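Local coordinates for capsid polyprotein (Turkey astrovirus 2, PDB 3TS3), which forms the projecting spike domain of the astrovirus capsid, part of a polyprotein that probably self-assembles into an icosahedral T=3 immature shell, at residues 157-161 with 162-166; 102-105 with 106-109. All coordinates share one frame; numbering follows the deposited sequence. Where two conformers were deposited one is given.

Contact 1 is the turn end of the beta hairpin formed by strands 153-159 and 164-171. Contact 2 is the short helical turn 102-105 with the loop residues that follow it. In contact 1 most strand residues are buried, while Ser161 and Glu163 at the turn are exposed. In contact 2 Met102, Thr104, Leu105 and Ile109 are buried and the rest partly exposed. Contact 1 combines strand-to-strand bonds, a tyrosine pair and a salt bridge. Contact 2 rests on i to i+3 backbone bonds and one bridging water. The two touch directly. In one of its conformers, Glu163 OE1 forms a salt bridge with Lys106 NZ. Tyr165 packs along the helical turn from Met102 to Lys106, its OH probably hydrogen-bonded to Met102 O.

Contact 1 of 2, residues 157-161 with 162-166; sequences FYRTS and DEKYI
Tyr158 and Tyr165 meet on one face of the hairpin as an edge-to-face pair. Their centroids lie 4.7 Å apart, with the planes at 50°. Tyr158 CD1 sits over the centre of the Tyr165 ring. Tyr158 CG is anti to the backbone N (chi1 -176°), beside the carbonyl carbon of Tyr158, which turns the ring toward Glu163 and puts OH 3.3 Å from Glu163 CB. On the other face Arg159 bends at chi3 (-68°). The bend brings NH1 to Asp162 OD2 at 3.1 Å, a salt bridge through the syn lone pair of the carboxylate. Ile166 CG1 and CD1 lie over one face of the same guanidinium. Arg159 NH2 also bonds to Leu135 O, so the group is held from several directions. Backbone bonds tie Phe157 to Ile166 in both directions. Arg159 N bonds to Lys164 O at 2.8 Å. Glu163 and Lys164 both face Arg159, a G1 beta bulge, with Glu163 at positive phi. The hairpin lies between strand 142-148, beside 153-159, and strand 76-81, beside 164-171. Helix 102-105 and Lys106 cover the tyrosine face, while Ile79 of strand 76-81 touches Ile166 on the other.

Contact 2 of 2, residues 102-105 with 106-109; sequences MKTL and KQHI
Gln107 folds back over the carbonyl of Thr104, one turn earlier in the chain. Its N bonds to Thr104 O at 3.0 Å, and the side chain then follows the same oxygen. CB lies 3.3 Å from Thr104 O and also packs over one face of the His108 ring, toward its rim. CG is anti to Gln107's own carbonyl carbon (chi1 -65°), which keeps it beside the backbone N and close to Thr104 O. CD stays near that oxygen too. At the tip, NE2 comes to 3.7 Å from Thr104 CA and donates to a water at 3.3 Å. This water donates in turn to Lys103 O at 2.8 Å, so it bridges the amide to the helical turn. NE2 also bonds to Gln12 O, and OE1 accepts from Thr14 N. The amide is thus gripped from both its oxygen and its nitrogen, which would fix its rotation.

Lys106 N bonds to Lys103 O at 3.2 Å, and Lys106 CB and CG rest against the same carbonyl. His108 N bonds to Leu105 O at 2.9 Å. With the bond from Gln107 N, three successive i to i+3 bonds link 102-105 to 106-109. Ile109 N adds a weak i to i+4 bond to Leu105 O.

The turn follows directly on strand 98-101. Its inner side lies on the tyrosine face of the hairpin, where Ile109 touches both Tyr165 of strand 164-171 and Tyr158 of strand 153-159. The N-terminal segment around Asp11 to Thr14 covers Gln107, and Thr104 packs on Leu4 of the second subunit.

Contact 1 of 2, residues 157-161 with 162-166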
# COMPACT_ATOMS: atom_id res chain seq x y z
N PHE C 157 -12.01 -2.47 12.03
CA PHE C 157 -12.46 -2.48 13.41
C PHE C 157 -11.26 -2.38 14.33
O PHE C 157 -10.15 -2.75 13.97
CB PHE C 157 -13.14 -3.80 13.76
CG PHE C 157 -14.41 -4.09 13.01
CD1 PHE C 157 -15.61 -3.52 13.40
CD2 PHE C 157 -14.42 -5.00 11.98
CE1 PHE C 157 -16.78 -3.81 12.72
CE2 PHE C 157 -15.58 -5.30 11.31
CZ PHE C 157 -16.76 -4.70 11.68
N TYR C 158 -11.49 -1.88 15.53
CA TYR C 158 -10.51 -1.99 16.59
C TYR C 158 -11.17 -2.89 17.63
O TYR C 158 -12.13 -2.48 18.27
CB TYR C 158 -10.14 -0.63 17.18
CG TYR C 158 -9.04 -0.70 18.22
CD1 TYR C 158 -7.79 -1.15 17.89
CD2 TYR C 158 -9.27 -0.28 19.51
CE1 TYR C 158 -6.79 -1.22 18.83
CE2 TYR C 158 -8.27 -0.34 20.46
CZ TYR C 158 -7.03 -0.80 20.11
OH TYR C 158 -6.03 -0.86 21.05
N ARG C 159 -10.65 -4.10 17.79
CA ARG C 159 -11.20 -5.02 18.77
C ARG C 159 -10.49 -4.72 20.08
O ARG C 159 -9.39 -5.17 20.32
CB ARG C 159 -10.98 -6.48 18.35
CG ARG C 159 -11.66 -7.50 19.27
CD ARG C 159 -11.17 -8.93 19.04
NE ARG C 159 -11.56 -9.47 17.75
CZ ARG C 159 -10.73 -10.07 16.90
NH1 ARG C 159 -9.45 -10.20 17.19
NH2 ARG C 159 -11.20 -10.53 15.75
N THR C 160 -11.17 -3.96 20.93
CA THR C 160 -10.60 -3.45 22.16
C THR C 160 -10.14 -4.54 23.11
O THR C 160 -9.17 -4.35 23.82
CB THR C 160 -11.57 -2.50 22.88
OG1 THR C 160 -12.75 -3.21 23.25
CG2 THR C 160 -11.96 -1.35 21.98
N SER C 161 -10.82 -5.67 23.11
CA SER C 161 -10.49 -6.73 24.05
C SER C 161 -9.07 -7.24 23.90
O SER C 161 -8.42 -7.55 24.89
CB SER C 161 -11.47 -7.90 23.92
OG SER C 161 -11.42 -8.48 22.63
N ASP C 162 -8.58 -7.36 22.67
CA ASP C 162 -7.20 -7.76 22.46
C ASP C 162 -6.33 -6.71 21.73
O ASP C 162 -5.25 -7.02 21.28
CB ASP C 162 -7.10 -9.13 21.78
CG ASP C 162 -7.76 -9.16 20.44
OD1 ASP C 162 -8.20 -8.09 19.99
OD2 ASP C 162 -7.84 -10.24 19.83
N GLU C 163 -6.84 -5.48 21.63
CA GLU C 163 -6.12 -4.34 21.02
C GLU C 163 -5.64 -4.63 19.63
O GLU C 163 -4.54 -4.25 19.25
CB GLU C 163 -4.99 -3.85 21.93
CG GLU C 163 -5.49 -3.42 23.30
CD GLU C 163 -4.45 -2.70 24.12
OE1 GLU C 163 -3.49 -2.16 23.55
OE2 GLU C 163 -4.63 -2.66 25.36
N LYS C 164 -6.49 -5.27 18.85
CA LYS C 164 -6.16 -5.61 17.47
C LYS C 164 -6.99 -4.82 16.47
O LYS C 164 -8.18 -4.64 16.64
CB LYS C 164 -6.36 -7.11 17.22
CG LYS C 164 -5.27 -8.01 17.76
CD LYS C 164 -5.43 -9.40 17.18
CE LYS C 164 -4.44 -10.37 17.76
NZ LYS C 164 -4.66 -11.73 17.22
N TYR C 165 -6.33 -4.37 15.41
CA TYR C 165 -7.02 -3.70 14.32
C TYR C 165 -7.38 -4.79 13.32
O TYR C 165 -6.51 -5.48 12.80
CB TYR C 165 -6.11 -2.67 13.65
CG TYR C 165 -5.81 -1.45 14.49
CD1 TYR C 165 -4.78 -1.45 15.40
CD2 TYR C 165 -6.55 -0.30 14.34
CE1 TYR C 165 -4.50 -0.33 16.15
CE2 TYR C 165 -6.29 0.80 15.07
CZ TYR C 165 -5.26 0.79 15.98
OH TYR C 165 -5.01 1.90 16.71
N ILE C 166 -8.67 -4.94 13.08
CA ILE C 166 -9.15 -6.01 12.23
C ILE C 166 -9.71 -5.47 10.94
O ILE C 166 -10.63 -4.68 10.95
CB ILE C 166 -10.27 -6.78 12.95
CG1 ILE C 166 -9.76 -7.32 14.29
CG2 ILE C 166 -10.82 -7.88 12.07
CD1 ILE C 166 -8.64 -8.32 14.14

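Contact 2 of 2, residues 102-105 with 106-109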
# COMPACT_ATOMS: atom_id res chain seq x y z
N MET C 102 -0.13 1.77 13.65
CA MET C 102 -1.26 1.26 14.40
C MET C 102 -1.08 1.61 15.87
O MET C 102 -2.03 1.88 16.58
CB MET C 102 -1.47 -0.24 14.18
CG MET C 102 -1.97 -0.62 12.77
SD MET C 102 -3.50 0.22 12.24
CE MET C 102 -2.80 1.55 11.24
N LYS C 103 0.16 1.59 16.35
CA LYS C 103 0.40 1.95 17.74
C LYS C 103 0.03 3.40 18.07
O LYS C 103 -0.67 3.65 19.03
CB LYS C 103 1.87 1.72 18.08
CG LYS C 103 2.25 2.14 19.49
CD LYS C 103 3.74 2.11 19.71
CE LYS C 103 4.27 0.70 19.71
NZ LYS C 103 5.68 0.72 20.19
N THR C 104 0.50 4.34 17.27
CA THR C 104 0.16 5.75 17.48
C THR C 104 -1.34 6.01 17.29
O THR C 104 -1.93 6.86 17.94
CB THR C 104 1.02 6.73 16.65
OG1 THR C 104 0.70 6.60 15.27
CG2 THR C 104 2.51 6.47 16.86
N LEU C 105 -1.95 5.24 16.41
CA LEU C 105 -3.36 5.41 16.10
C LEU C 105 -4.23 5.10 17.32
O LEU C 105 -5.37 5.52 17.40
CB LEU C 105 -3.76 4.56 14.90
CG LEU C 105 -5.15 4.82 14.30
CD1 LEU C 105 -5.34 6.27 13.87
CD2 LEU C 105 -5.36 3.88 13.13
N LYS C 106 -3.67 4.38 18.29
CA LYS C 106 -4.41 4.02 19.49
C LYS C 106 -4.82 5.29 20.23
O LYS C 106 -5.78 5.30 20.97
CB LYS C 106 -3.60 3.10 20.41
CG LYS C 106 -3.45 1.69 19.90
CD LYS C 106 -2.71 0.80 20.90
CE LYS C 106 -2.57 -0.61 20.35
NZ LYS C 106 -1.83 -1.52 21.28
N GLN C 107 -4.05 6.34 20.02
CA GLN C 107 -4.34 7.63 20.65
C GLN C 107 -5.65 8.22 20.15
O GLN C 107 -6.23 9.07 20.80
CB GLN C 107 -3.21 8.61 20.40
CG GLN C 107 -1.91 8.22 21.04
CD GLN C 107 -0.72 8.97 20.45
OE1 GLN C 107 -0.78 10.17 20.23
NE2 GLN C 107 0.36 8.25 20.22
N HIS C 108 -6.06 7.82 18.96
CA HIS C 108 -7.22 8.42 18.31
C HIS C 108 -8.35 7.48 17.93
O HIS C 108 -9.41 7.93 17.52
CB HIS C 108 -6.73 9.14 17.06
CG HIS C 108 -5.50 9.96 17.29
ND1 HIS C 108 -5.52 11.17 17.94
CD2 HIS C 108 -4.20 9.72 16.98
CE1 HIS C 108 -4.29 11.65 18.02
NE2 HIS C 108 -3.48 10.79 17.44
N ILE C 109 -8.12 6.18 18.03
CA ILE C 109 -9.05 5.18 17.53
C ILE C 109 -10.40 5.21 18.25
O ILE C 109 -11.41 4.85 17.68
CB ILE C 109 -8.43 3.77 17.45
CG1 ILE C 109 -9.28 2.83 16.59
CG2 ILE C 109 -8.18 3.19 18.84
CD1 ILE C 109 -9.41 3.26 15.15
O HOH W 1 -0.46 5.24 21.30